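Local coordinates for coelenterazine-binding protein with bound coelenterazine (Renilla muelleri, PDB 2HPS) that binds the luciferin coelenterazine and lets it react with luciferase and oxygen only when calcium is bound, at residues R22-V25 and T26-F30; F30-R33 and E34-E37; K48-A51 and E52-E55; E159-V162 and T163-F167; E172-A175 and L176-A179. All blocks are in the same frame, centred on the assembly; numbering follows the deposited sequence.

Contact 1: residues R22-V25 and T26-F30. With CTZ (c2-hydroxy-coelenterazine), chain B.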
# COMPACT_ATOMS: atom_id res chain seq x y z
N ARG A 22 -6.86 4.19 -4.48
CA ARG A 22 -6.63 2.86 -5.03
C ARG A 22 -7.68 1.86 -4.56
O ARG A 22 -7.91 0.85 -5.23
CB ARG A 22 -5.21 2.35 -4.70
CG ARG A 22 -4.10 3.19 -5.33
CD ARG A 22 -4.22 3.25 -6.85
NE ARG A 22 -4.42 1.92 -7.43
CZ ARG A 22 -4.76 1.69 -8.69
NH1 ARG A 22 -4.94 0.44 -9.11
NH2 ARG A 22 -4.92 2.69 -9.55
N VAL A 23 -8.32 2.15 -3.43
CA VAL A 23 -9.37 1.29 -2.92
C VAL A 23 -10.69 1.59 -3.66
O VAL A 23 -11.57 0.73 -3.79
CB VAL A 23 -9.49 1.43 -1.37
CG1 VAL A 23 -10.53 0.43 -0.79
CG2 VAL A 23 -8.14 1.21 -0.70
N ASP A 24 -10.80 2.82 -4.18
CA ASP A 24 -12.00 3.30 -4.86
C ASP A 24 -12.08 2.80 -6.31
O ASP A 24 -11.83 3.53 -7.27
CB ASP A 24 -12.04 4.85 -4.81
CG ASP A 24 -13.29 5.42 -5.47
OD1 ASP A 24 -14.27 4.68 -5.66
OD2 ASP A 24 -13.28 6.61 -5.82
N VAL A 25 -12.47 1.53 -6.45
CA VAL A 25 -12.34 0.85 -7.73
C VAL A 25 -13.36 1.35 -8.79
O VAL A 25 -13.12 1.20 -10.00
CB VAL A 25 -12.38 -0.70 -7.50
CG1 VAL A 25 -13.79 -1.16 -7.11
CG2 VAL A 25 -11.82 -1.46 -8.68
N THR A 26 -14.47 1.96 -8.36
CA THR A 26 -15.42 2.53 -9.34
C THR A 26 -15.26 4.03 -9.55
O THR A 26 -15.96 4.63 -10.38
CB THR A 26 -16.89 2.22 -9.02
OG1 THR A 26 -17.25 2.80 -7.76
CG2 THR A 26 -17.14 0.70 -9.00
N GLY A 27 -14.34 4.64 -8.80
CA GLY A 27 -14.04 6.06 -8.94
C GLY A 27 -15.18 6.98 -8.55
O GLY A 27 -15.29 8.07 -9.10
N ASP A 28 -16.02 6.55 -7.61
CA ASP A 28 -17.16 7.35 -7.14
C ASP A 28 -16.85 8.22 -5.91
O ASP A 28 -17.72 8.95 -5.41
CB ASP A 28 -18.41 6.47 -6.92
CG ASP A 28 -18.28 5.53 -5.72
OD1 ASP A 28 -17.17 5.36 -5.15
OD2 ASP A 28 -19.31 4.93 -5.33
N GLY A 29 -15.60 8.14 -5.44
CA GLY A 29 -15.13 8.92 -4.30
C GLY A 29 -15.42 8.30 -2.94
O GLY A 29 -15.18 8.94 -1.91
N PHE A 30 -15.93 7.07 -2.94
CA PHE A 30 -16.29 6.38 -1.70
C PHE A 30 -15.73 4.97 -1.68
O PHE A 30 -15.56 4.34 -2.71
CB PHE A 30 -17.81 6.35 -1.52
CG PHE A 30 -18.39 7.70 -1.20
CD1 PHE A 30 -18.58 8.09 0.12
CD2 PHE A 30 -18.72 8.58 -2.23
CE1 PHE A 30 -19.11 9.35 0.42
CE2 PHE A 30 -19.24 9.85 -1.94
CZ PHE A 30 -19.44 10.23 -0.61
N1 CTZ B . -1.05 -1.07 -3.63
C2 CTZ B . -2.35 -1.32 -3.96
C3 CTZ B . -2.53 -0.54 -5.18
N4 CTZ B . -1.41 0.09 -5.52
C5 CTZ B . -1.12 0.91 -6.56
C6 CTZ B . 0.16 1.46 -6.64
N7 CTZ B . 1.10 1.17 -5.71
C8 CTZ B . 0.85 0.34 -4.67
C9 CTZ B . -0.52 -0.22 -4.57
C10 CTZ B . -3.32 -2.19 -3.19
C11 CTZ B . -3.51 -1.54 -1.85
C12 CTZ B . -3.03 -2.19 -0.70
C13 CTZ B . -3.18 -1.61 0.55
C14 CTZ B . -3.82 -0.37 0.65
C15 CTZ B . -4.29 0.29 -0.49
C16 CTZ B . -4.14 -0.30 -1.75
O17 CTZ B . -3.96 0.19 1.88
O18 CTZ B . -3.62 -0.45 -5.87
C19 CTZ B . 0.50 2.33 -7.78
C20 CTZ B . -0.44 3.21 -8.34
C21 CTZ B . -0.09 4.01 -9.42
C22 CTZ B . 1.20 3.93 -9.97
C23 CTZ B . 2.13 3.05 -9.44
C24 CTZ B . 1.78 2.25 -8.34
O25 CTZ B . 1.50 4.72 -11.03
C26 CTZ B . 1.87 0.02 -3.60
C27 CTZ B . 2.72 -1.13 -4.08
C28 CTZ B . 2.69 -2.37 -3.44
C29 CTZ B . 3.50 -3.41 -3.91
C30 CTZ B . 4.33 -3.19 -5.02
C31 CTZ B . 4.38 -1.94 -5.65
C32 CTZ B . 3.57 -0.91 -5.16
O HOH W 1 -16.02 2.20 -5.47
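Thr26 meets Asp24 through a water. Its OG1 lies 2.7 Å from water 1, and the same water donates to Asp24 OD1 at 3.0 Å. The two side-chain oxygens therefore share one water, although OG1 and OD1 do not touch directly. Gly27 closes a type I beta turn that starts at Asp24: Gly27 N donates to Asp24 O at 3.1 Å. Gly27 has a positive phi of 67°, which helps the chain to curl back over the carboxylate. The Asp24 carboxylate swings under the turn because CG is anti to the backbone N (chi1 -179°), and it collects the next amides. Asp28 N donates to Asp24 OD1 at 3.2 Å, and OD1 accepts on its syn lone pair. This stretch belongs to the first EF-hand, and Asp24, Thr26, Asp28 and the Phe30 carbonyl stand where an EF-hand loop carries its calcium ligands. No metal is bound here. Asp28 OD1 lies only 3.0 Å from Asp24 OD1, a pairing of like charges that probably costs energy. Asp28 OD1 also takes the N-H of Phe30 in an Asx turn, while Asp28 OD2 forms a salt bridge with Arg75. Gly29 N donates to Asp24 OD2 at 2.8 Å, on the syn side but 35° out of the carboxylate plane. Phe30 O comes within 3.2 Å of Asp24 OD1, again acceptor beside acceptor. At the other end of the loop Arg22 faces the ligand. Its NE donates to coelenterazine O18 at 2.9 Å, in the guanidinium plane, and NH2 pairs with Asp134.

Contact 2: residues F30-R33 and E34-E37. With CTZ (c2-hydroxy-coelenterazine), chain B.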
# COMPACT_ATOMS: atom_id res chain seq x y z
N PHE A 30 -15.93 7.07 -2.94
CA PHE A 30 -16.29 6.38 -1.70
C PHE A 30 -15.73 4.97 -1.68
O PHE A 30 -15.56 4.34 -2.71
CB PHE A 30 -17.81 6.35 -1.52
CG PHE A 30 -18.39 7.70 -1.20
CD1 PHE A 30 -18.58 8.09 0.12
CD2 PHE A 30 -18.72 8.58 -2.23
CE1 PHE A 30 -19.11 9.35 0.42
CE2 PHE A 30 -19.24 9.85 -1.94
CZ PHE A 30 -19.44 10.23 -0.61
N ILE A 31 -15.44 4.48 -0.47
CA ILE A 31 -14.90 3.13 -0.30
C ILE A 31 -15.55 2.41 0.88
O ILE A 31 -16.14 3.04 1.77
CB ILE A 31 -13.36 3.13 -0.13
CG1 ILE A 31 -12.92 3.99 1.07
CG2 ILE A 31 -12.67 3.58 -1.44
CD1 ILE A 31 -11.44 3.80 1.46
N SER A 32 -15.41 1.09 0.89
CA SER A 32 -16.01 0.29 1.95
C SER A 32 -15.09 -0.87 2.29
O SER A 32 -14.12 -1.16 1.57
CB SER A 32 -17.33 -0.29 1.46
OG SER A 32 -17.07 -1.27 0.47
N ARG A 33 -15.46 -1.57 3.37
CA ARG A 33 -14.74 -2.76 3.83
C ARG A 33 -14.56 -3.76 2.71
O ARG A 33 -13.45 -4.25 2.48
CB ARG A 33 -15.52 -3.38 4.98
CG ARG A 33 -14.80 -4.41 5.82
CD ARG A 33 -15.62 -4.77 7.05
NE ARG A 33 -14.92 -5.73 7.90
CZ ARG A 33 -14.09 -5.39 8.89
NH1 ARG A 33 -13.87 -4.11 9.16
NH2 ARG A 33 -13.50 -6.34 9.61
N GLU A 34 -15.64 -4.07 1.97
CA GLU A 34 -15.49 -5.08 0.93
C GLU A 34 -14.60 -4.64 -0.23
O GLU A 34 -13.97 -5.47 -0.85
CB GLU A 34 -16.83 -5.63 0.42
CG GLU A 34 -17.78 -4.61 -0.14
CD GLU A 34 -18.79 -4.15 0.89
OE1 GLU A 34 -20.01 -4.18 0.55
OE2 GLU A 34 -18.39 -3.77 2.03
N ASP A 35 -14.57 -3.34 -0.52
CA ASP A 35 -13.61 -2.79 -1.50
C ASP A 35 -12.17 -3.11 -1.08
O ASP A 35 -11.31 -3.44 -1.92
CB ASP A 35 -13.77 -1.27 -1.64
CG ASP A 35 -15.13 -0.85 -2.22
OD1 ASP A 35 -15.75 -1.62 -2.99
OD2 ASP A 35 -15.56 0.28 -1.92
N TYR A 36 -11.90 -3.00 0.21
CA TYR A 36 -10.58 -3.32 0.75
C TYR A 36 -10.28 -4.83 0.66
O TYR A 36 -9.20 -5.24 0.24
CB TYR A 36 -10.46 -2.76 2.18
CG TYR A 36 -9.05 -2.35 2.55
CD1 TYR A 36 -8.30 -1.49 1.72
CD2 TYR A 36 -8.47 -2.78 3.75
CE1 TYR A 36 -7.00 -1.11 2.06
CE2 TYR A 36 -7.18 -2.40 4.10
CZ TYR A 36 -6.45 -1.57 3.26
OH TYR A 36 -5.17 -1.21 3.64
N GLU A 37 -11.28 -5.65 1.00
CA GLU A 37 -11.17 -7.11 0.86
C GLU A 37 -10.91 -7.53 -0.57
O GLU A 37 -10.24 -8.52 -0.81
CB GLU A 37 -12.46 -7.78 1.35
CG GLU A 37 -12.78 -7.59 2.83
CD GLU A 37 -14.02 -8.35 3.25
OE1 GLU A 37 -13.90 -9.57 3.45
OE2 GLU A 37 -15.11 -7.74 3.37
N1 CTZ B . -1.05 -1.07 -3.63
C2 CTZ B . -2.35 -1.32 -3.96
C3 CTZ B . -2.53 -0.54 -5.18
N4 CTZ B . -1.41 0.09 -5.52
C5 CTZ B . -1.12 0.91 -6.56
C6 CTZ B . 0.16 1.46 -6.64
N7 CTZ B . 1.10 1.17 -5.71
C8 CTZ B . 0.85 0.34 -4.67
C9 CTZ B . -0.52 -0.22 -4.57
C10 CTZ B . -3.32 -2.19 -3.19
C11 CTZ B . -3.51 -1.54 -1.85
C12 CTZ B . -3.03 -2.19 -0.70
C13 CTZ B . -3.18 -1.61 0.55
C14 CTZ B . -3.82 -0.37 0.65
C15 CTZ B . -4.29 0.29 -0.49
C16 CTZ B . -4.14 -0.30 -1.75
O17 CTZ B . -3.96 0.19 1.88
O18 CTZ B . -3.62 -0.45 -5.87
C19 CTZ B . 0.50 2.33 -7.78
C20 CTZ B . -0.44 3.21 -8.34
C21 CTZ B . -0.09 4.01 -9.42
C22 CTZ B . 1.20 3.93 -9.97
C23 CTZ B . 2.13 3.05 -9.44
C24 CTZ B . 1.78 2.25 -8.34
O25 CTZ B . 1.50 4.72 -11.03
C26 CTZ B . 1.87 0.02 -3.60
C27 CTZ B . 2.72 -1.13 -4.08
C28 CTZ B . 2.69 -2.37 -3.44
C29 CTZ B . 3.50 -3.41 -3.91
C30 CTZ B . 4.33 -3.19 -5.02
C31 CTZ B . 4.38 -1.94 -5.65
C32 CTZ B . 3.57 -0.91 -5.16
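Ser32 and Asp35 hold each other by two reciprocal bonds, both weak. Ser32 N donates to Asp35 OD2 at 2.9 Å, with a bent N-H angle of 127°. Asp35 N answers to Ser32 OG at 3.4 Å, long but nearly straight. OG can face it because it sits between the backbone N and the carbonyl carbon (chi1 70°). Glu34 bends back at chi2, which brings its OE2 to 3.2 Å from the same OG. Backbone bonds then start the helix: Tyr36 N to Ser32 O at 3.2 Å and Glu37 N to Arg33 O at 3.0 Å. Charged ends point elsewhere. Arg33 and Glu37 do not pair with each other; Arg33 NH1 bridges to Asp66 and Glu37 OE1 to Arg58. Ligand binding falls to Tyr36. Its OH is hydrogen-bonded to coelenterazine O17 at 2.6 Å, with O17 at the ring edge and in the ring plane. Arg19 and Gln103 bond to the same OH, so several partners fix it. Ser32 is the N-cap, and with Asp35 it forms a capping box where strand 30-32 of the first EF-hand passes into helix 33-47.

Contact 3: residues K48-A51 and E52-E55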
# COMPACT_ATOMS: atom_id res chain seq x y z
N LYS A 48 -1.22 -17.14 -5.88
CA LYS A 48 -1.71 -18.52 -5.75
C LYS A 48 -1.59 -19.02 -4.30
O LYS A 48 -1.11 -20.13 -4.05
CB LYS A 48 -0.98 -19.45 -6.74
CG LYS A 48 -1.16 -19.06 -8.22
CD LYS A 48 -0.83 -20.22 -9.17
N LEU A 49 -2.03 -18.19 -3.36
CA LEU A 49 -1.92 -18.49 -1.93
C LEU A 49 -2.80 -19.68 -1.55
O LEU A 49 -3.89 -19.86 -2.11
CB LEU A 49 -2.29 -17.28 -1.05
CG LEU A 49 -1.41 -16.01 -1.13
CD1 LEU A 49 -1.92 -14.97 -0.15
CD2 LEU A 49 0.04 -16.34 -0.84
N SER A 50 -2.32 -20.48 -0.59
CA SER A 50 -3.11 -21.54 0.03
C SER A 50 -4.30 -20.91 0.74
O SER A 50 -4.28 -19.71 1.02
CB SER A 50 -2.25 -22.28 1.06
OG SER A 50 -1.89 -21.43 2.15
N ALA A 51 -5.32 -21.71 1.05
CA ALA A 51 -6.50 -21.20 1.75
C ALA A 51 -6.10 -20.50 3.05
O ALA A 51 -6.62 -19.44 3.38
CB ALA A 51 -7.51 -22.31 2.02
N GLU A 52 -5.15 -21.10 3.77
CA GLU A 52 -4.67 -20.56 5.03
C GLU A 52 -3.97 -19.20 4.87
O GLU A 52 -4.25 -18.27 5.62
CB GLU A 52 -3.74 -21.57 5.72
CG GLU A 52 -3.19 -21.12 7.04
CD GLU A 52 -2.16 -22.08 7.60
OE1 GLU A 52 -2.19 -23.29 7.24
OE2 GLU A 52 -1.31 -21.63 8.40
N LYS A 53 -3.04 -19.11 3.91
CA LYS A 53 -2.32 -17.86 3.64
C LYS A 53 -3.25 -16.78 3.08
O LYS A 53 -3.15 -15.61 3.45
CB LYS A 53 -1.14 -18.08 2.69
CG LYS A 53 0.09 -18.71 3.37
CD LYS A 53 0.60 -17.84 4.53
CE LYS A 53 1.84 -18.43 5.20
NZ LYS A 53 2.34 -17.54 6.30
N ALA A 54 -4.17 -17.19 2.21
CA ALA A 54 -5.17 -16.26 1.68
C ALA A 54 -6.01 -15.66 2.82
O ALA A 54 -6.27 -14.45 2.82
CB ALA A 54 -6.06 -16.95 0.63
N GLU A 55 -6.41 -16.48 3.80
CA GLU A 55 -7.21 -15.98 4.91
C GLU A 55 -6.38 -15.07 5.83
O GLU A 55 -6.90 -14.07 6.33
CB GLU A 55 -7.87 -17.12 5.71
CG GLU A 55 -8.75 -16.66 6.90
CD GLU A 55 -9.99 -15.84 6.49
OE1 GLU A 55 -10.27 -15.66 5.28
OE2 GLU A 55 -10.70 -15.36 7.41
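Leu49 lies against the first turn of helix 51-68 and touches it with CB and both methyls. Its CB meets the backbone at Ala54 N, 3.8 Å away, and the methyl of Ala54, whose CB is 4.1 Å from Leu49 CB. Leu49 CB also meets Lys53 CB at 4.0 Å. The next atom, CG, is anti to the carbonyl carbon (chi1 -64°), which carries the two methyls along the turn. CD1 ends 3.9 Å from Lys53 O. CD2 ends 4.1 Å from Lys53 CB, and the two side chains cross at about a right angle. The polar work is done next door by Ser50. Its OG accepts from Lys53 N at 3.1 Å, with an almost straight N-H angle of 166°. OG stands between its own backbone N and carbonyl carbon, which turns it to the Lys53 amide. The aliphatic base of Lys53 packs beside that OG, while Lys53 NZ goes on to a salt bridge with Glu56. Ser50 O takes Ala54 N at 2.8 Å, and Ala51 O takes Glu55 N at 3.0 Å, so regular helical bonding follows at once. The acid of Glu55 looks onward along the helix to Arg58 and Gln59. Just before, Lys48 ends helix 33-47 in a Schellman motif. The chain thus closes one helix and opens another within a few residues, linking the first EF-hand to the second. Ser50 is the N-cap of the new helix, and Leu49 packing on Ala54 five residues on fits a hydrophobic staple.

Contact 4: residues E159-V162 and T163-F167. With CTZ (c2-hydroxy-coelenterazine), chain B.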
# COMPACT_ATOMS: atom_id res chain seq x y z
N GLU A 159 15.11 -2.95 0.95
CA GLU A 159 14.90 -1.75 0.11
C GLU A 159 13.40 -1.42 0.02
O GLU A 159 13.00 -0.25 0.13
CB GLU A 159 15.49 -1.96 -1.28
CG GLU A 159 17.02 -1.92 -1.32
CD GLU A 159 17.62 -2.61 -2.55
OE1 GLU A 159 16.87 -3.10 -3.42
OE2 GLU A 159 18.87 -2.65 -2.64
N PHE A 160 12.59 -2.45 -0.16
CA PHE A 160 11.14 -2.28 -0.21
C PHE A 160 10.64 -1.66 1.10
O PHE A 160 9.85 -0.71 1.09
CB PHE A 160 10.46 -3.61 -0.50
CG PHE A 160 8.97 -3.52 -0.74
CD1 PHE A 160 8.49 -3.07 -1.96
CD2 PHE A 160 8.06 -3.92 0.26
CE1 PHE A 160 7.09 -3.00 -2.20
CE2 PHE A 160 6.67 -3.85 0.03
CZ PHE A 160 6.20 -3.40 -1.20
N LEU A 161 11.13 -2.18 2.22
CA LEU A 161 10.75 -1.66 3.54
C LEU A 161 11.13 -0.18 3.76
O LEU A 161 10.42 0.56 4.45
CB LEU A 161 11.31 -2.57 4.65
CG LEU A 161 10.69 -2.56 6.05
CD1 LEU A 161 9.16 -2.75 6.03
CD2 LEU A 161 11.37 -3.65 6.89
N VAL A 162 12.24 0.27 3.16
CA VAL A 162 12.61 1.68 3.23
C VAL A 162 11.48 2.55 2.62
O VAL A 162 11.03 3.54 3.23
CB VAL A 162 13.96 1.93 2.53
CG1 VAL A 162 14.18 3.45 2.26
CG2 VAL A 162 15.10 1.31 3.39
N THR A 163 11.02 2.14 1.44
CA THR A 163 9.94 2.84 0.74
C THR A 163 8.64 2.80 1.54
O THR A 163 7.98 3.84 1.72
CB THR A 163 9.74 2.27 -0.68
OG1 THR A 163 10.89 2.61 -1.47
CG2 THR A 163 8.49 2.88 -1.35
N VAL A 164 8.30 1.63 2.05
CA VAL A 164 7.06 1.49 2.85
C VAL A 164 7.09 2.42 4.06
O VAL A 164 6.14 3.16 4.32
CB VAL A 164 6.87 0.03 3.32
CG1 VAL A 164 5.74 -0.06 4.31
CG2 VAL A 164 6.60 -0.86 2.10
N ASN A 165 8.18 2.40 4.82
CA ASN A 165 8.29 3.29 5.97
C ASN A 165 8.21 4.76 5.59
O ASN A 165 7.57 5.56 6.28
CB ASN A 165 9.56 2.99 6.76
CG ASN A 165 9.35 1.84 7.72
OD1 ASN A 165 8.68 2.01 8.73
ND2 ASN A 165 9.91 0.67 7.40
N ASP A 166 8.88 5.13 4.50
CA ASP A 166 8.87 6.53 4.11
C ASP A 166 7.46 6.96 3.68
O ASP A 166 6.99 8.04 4.07
CB ASP A 166 9.83 6.57 2.91
CG ASP A 166 10.02 7.95 2.34
OD1 ASP A 166 9.44 8.92 2.87
OD2 ASP A 166 10.77 8.02 1.34
N PHE A 167 6.78 6.11 2.93
CA PHE A 167 5.40 6.43 2.53
C PHE A 167 4.47 6.52 3.74
O PHE A 167 3.73 7.48 3.88
CB PHE A 167 4.88 5.40 1.54
CG PHE A 167 3.52 5.76 1.00
CD1 PHE A 167 3.40 6.67 -0.05
CD2 PHE A 167 2.37 5.21 1.55
CE1 PHE A 167 2.15 7.03 -0.56
CE2 PHE A 167 1.09 5.57 1.04
CZ PHE A 167 0.99 6.46 -0.02
N1 CTZ B . -1.05 -1.07 -3.63
C2 CTZ B . -2.35 -1.32 -3.96
C3 CTZ B . -2.53 -0.54 -5.18
N4 CTZ B . -1.41 0.09 -5.52
C5 CTZ B . -1.12 0.91 -6.56
C6 CTZ B . 0.16 1.46 -6.64
N7 CTZ B . 1.10 1.17 -5.71
C8 CTZ B . 0.85 0.34 -4.67
C9 CTZ B . -0.52 -0.22 -4.57
C10 CTZ B . -3.32 -2.19 -3.19
C11 CTZ B . -3.51 -1.54 -1.85
C12 CTZ B . -3.03 -2.19 -0.70
C13 CTZ B . -3.18 -1.61 0.55
C14 CTZ B . -3.82 -0.37 0.65
C15 CTZ B . -4.29 0.29 -0.49
C16 CTZ B . -4.14 -0.30 -1.75
O17 CTZ B . -3.96 0.19 1.88
O18 CTZ B . -3.62 -0.45 -5.87
C19 CTZ B . 0.50 2.33 -7.78
C20 CTZ B . -0.44 3.21 -8.34
C21 CTZ B . -0.09 4.01 -9.42
C22 CTZ B . 1.20 3.93 -9.97
C23 CTZ B . 2.13 3.05 -9.44
C24 CTZ B . 1.78 2.25 -8.34
O25 CTZ B . 1.50 4.72 -11.03
C26 CTZ B . 1.87 0.02 -3.60
C27 CTZ B . 2.72 -1.13 -4.08
C28 CTZ B . 2.69 -2.37 -3.44
C29 CTZ B . 3.50 -3.41 -3.91
C30 CTZ B . 4.33 -3.19 -5.02
C31 CTZ B . 4.38 -1.94 -5.65
C32 CTZ B . 3.57 -0.91 -5.16
O HOH W 2 12.10 0.36 -2.63
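Phe160 lays its ring against Val164 one turn on. Phe160 CE2 is 3.6 Å from Val164 CG2, and the methyl comes at the ring obliquely. CG of Phe160 is anti to the backbone N (chi1 -173°), and the ring thereby reaches the ligand as well. Phe160 CZ meets coelenterazine C29 at 3.8 Å, with C29 at the ring edge. The ring edge thus lines the pocket, while Val164 touches the ring from within the helix. On another side of the helix Asn165 folds back on Leu161. Its ND2 donates to Leu161 O at 3.0 Å, and its backbone N donates to the same oxygen at 2.9 Å. The two donors come from opposite faces of the carbonyl plane, so the oxygen is doubly held. ND2 also touches the Leu161 side chain, 3.6 Å from CG. Thr163 OG1 is hydrogen-bonded to water 2 at 2.8 Å; the water donates weakly to Glu159 O. The direct Thr163 N to Glu159 O bond is itself weak, and the water spans the same turn. Glu159 points its acid the other way, to Ser156 N and Asn150 ND2. It is the last residue of the calcium loop of the fourth EF-hand, where it probably binds the ion; no metal is present here. All of this lies on helix 157-169, the exit helix of that EF-hand. Leu161 and Val164 face helix 102-111, Thr163 and Val164 meet helix 175-180, and Phe167 packs on helix 6-21 and stacks with Tyr181.

Contact 5: residues E172-A175 and L176-A179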
# COMPACT_ATOMS: atom_id res chain seq x y z
N GLU A 172 8.09 14.51 5.42
CA GLU A 172 8.73 15.29 4.38
C GLU A 172 8.70 14.51 3.08
O GLU A 172 8.79 13.28 3.07
CB GLU A 172 10.18 15.61 4.76
CG GLU A 172 10.37 16.96 5.47
CD GLU A 172 9.79 17.01 6.86
OE1 GLU A 172 10.11 16.12 7.68
OE2 GLU A 172 9.01 17.95 7.13
N GLU A 173 8.58 15.25 1.98
CA GLU A 173 8.47 14.68 0.66
C GLU A 173 9.75 13.95 0.24
O GLU A 173 10.85 14.44 0.49
CB GLU A 173 8.19 15.82 -0.30
CG GLU A 173 7.95 15.44 -1.70
CD GLU A 173 7.55 16.62 -2.52
OE1 GLU A 173 7.28 17.70 -1.93
OE2 GLU A 173 7.48 16.48 -3.76
N THR A 174 9.59 12.79 -0.40
CA THR A 174 10.73 12.09 -1.01
C THR A 174 10.32 11.48 -2.34
O THR A 174 9.13 11.27 -2.60
CB THR A 174 11.28 10.94 -0.15
OG1 THR A 174 10.31 9.87 -0.11
CG2 THR A 174 11.62 11.38 1.28
N ALA A 175 11.31 11.18 -3.18
CA ALA A 175 11.04 10.52 -4.47
C ALA A 175 10.32 9.19 -4.27
O ALA A 175 9.41 8.85 -5.03
CB ALA A 175 12.34 10.32 -5.23
N LEU A 176 10.72 8.43 -3.25
CA LEU A 176 10.15 7.10 -3.04
C LEU A 176 8.69 7.22 -2.63
O LEU A 176 7.82 6.52 -3.18
CB LEU A 176 10.94 6.32 -1.98
CG LEU A 176 12.37 5.91 -2.38
CD1 LEU A 176 13.09 5.26 -1.21
CD2 LEU A 176 12.34 4.98 -3.60
N ALA A 177 8.41 8.12 -1.69
CA ALA A 177 7.02 8.29 -1.24
C ALA A 177 6.15 8.86 -2.36
O ALA A 177 4.96 8.52 -2.48
CB ALA A 177 6.96 9.15 -0.01
N ASN A 178 6.73 9.72 -3.19
CA ASN A 178 6.01 10.27 -4.34
C ASN A 178 5.72 9.25 -5.45
O ASN A 178 4.92 9.54 -6.35
CB ASN A 178 6.79 11.45 -4.94
CG ASN A 178 6.65 12.75 -4.13
OD1 ASN A 178 5.85 12.85 -3.17
ND2 ASN A 178 7.44 13.77 -4.53
N ALA A 179 6.36 8.08 -5.38
CA ALA A 179 6.24 7.08 -6.45
C ALA A 179 5.49 5.80 -6.06
O ALA A 179 4.91 5.14 -6.93
CB ALA A 179 7.61 6.72 -6.98
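The backbone turns between Thr174 and Ala177, whose CA atoms are 5.3 Å apart, where extended residues pass into a short helix. Glu173 and Thr174 have extended backbone angles, and helical angles begin at Ala175. The helical bonding is loose. Asn178 N donates to Thr174 O at 2.9 Å, but Ala179 N turns to Leu176 O at 3.1 Å, only three residues back. The side chain of Thr174 supplies an acceptor at the start. Its OG1 accepts from Ala177 N at 3.0 Å, with a nearly straight N-H angle of 166°. This makes Thr174 the N-cap of helix 175-180, the last helix of the chain, next after helix 157-169. OG1 also packs 3.4 Å from the methyl CB of Ala177. OG1 probably also bonds to Asp166 OD2 on helix 157-169, though that contact is modelled very short, from one of two Asp166 conformers. Glu173 spans to the far end of the turn. Its extended chain, with CG anti to the backbone N (chi1 -176°), brings OE2 to Asn178 ND2 at 2.8 Å. The amide N-H is met in its own plane and reaches OE2 on the anti side, 15° out of the carboxylate plane. The two side chains cross at about a right angle. Glu173 CG lies beside the amide, 3.3 Å from Asn178 ND2. Tyr11 of helix 6-21 bonds to Asn178 OD1, which helps to set the rotation of the amide from its other end. Leu176 points from the turn onto Val162, Thr163 and Phe149.

Overall arrangement
Contacts 1 and 2 are joined in the first EF-hand. They share Phe30, and Ile31 CG2 packs 3.4 Å from Asp24 N. Both hold coelenterazine, contact 1 through Arg22 and contact 2 through Tyr36. Contact 4 reaches the ligand from the opposite side of the chain's centre, its centre about 25 Å from that of contact 1. The ligand is thus touched from both the first and the fourth EF-hand. Contact 5 touches contact 4, with centres about 10 Å apart: Thr163 OG1 meets Leu176 CD1 at 3.5 Å. In contact 5 the side chain of Ala179 is about 7 Å from the ligand. Contact 3 is remote: the side chain of Leu49 is about 13 Å from coelenterazine.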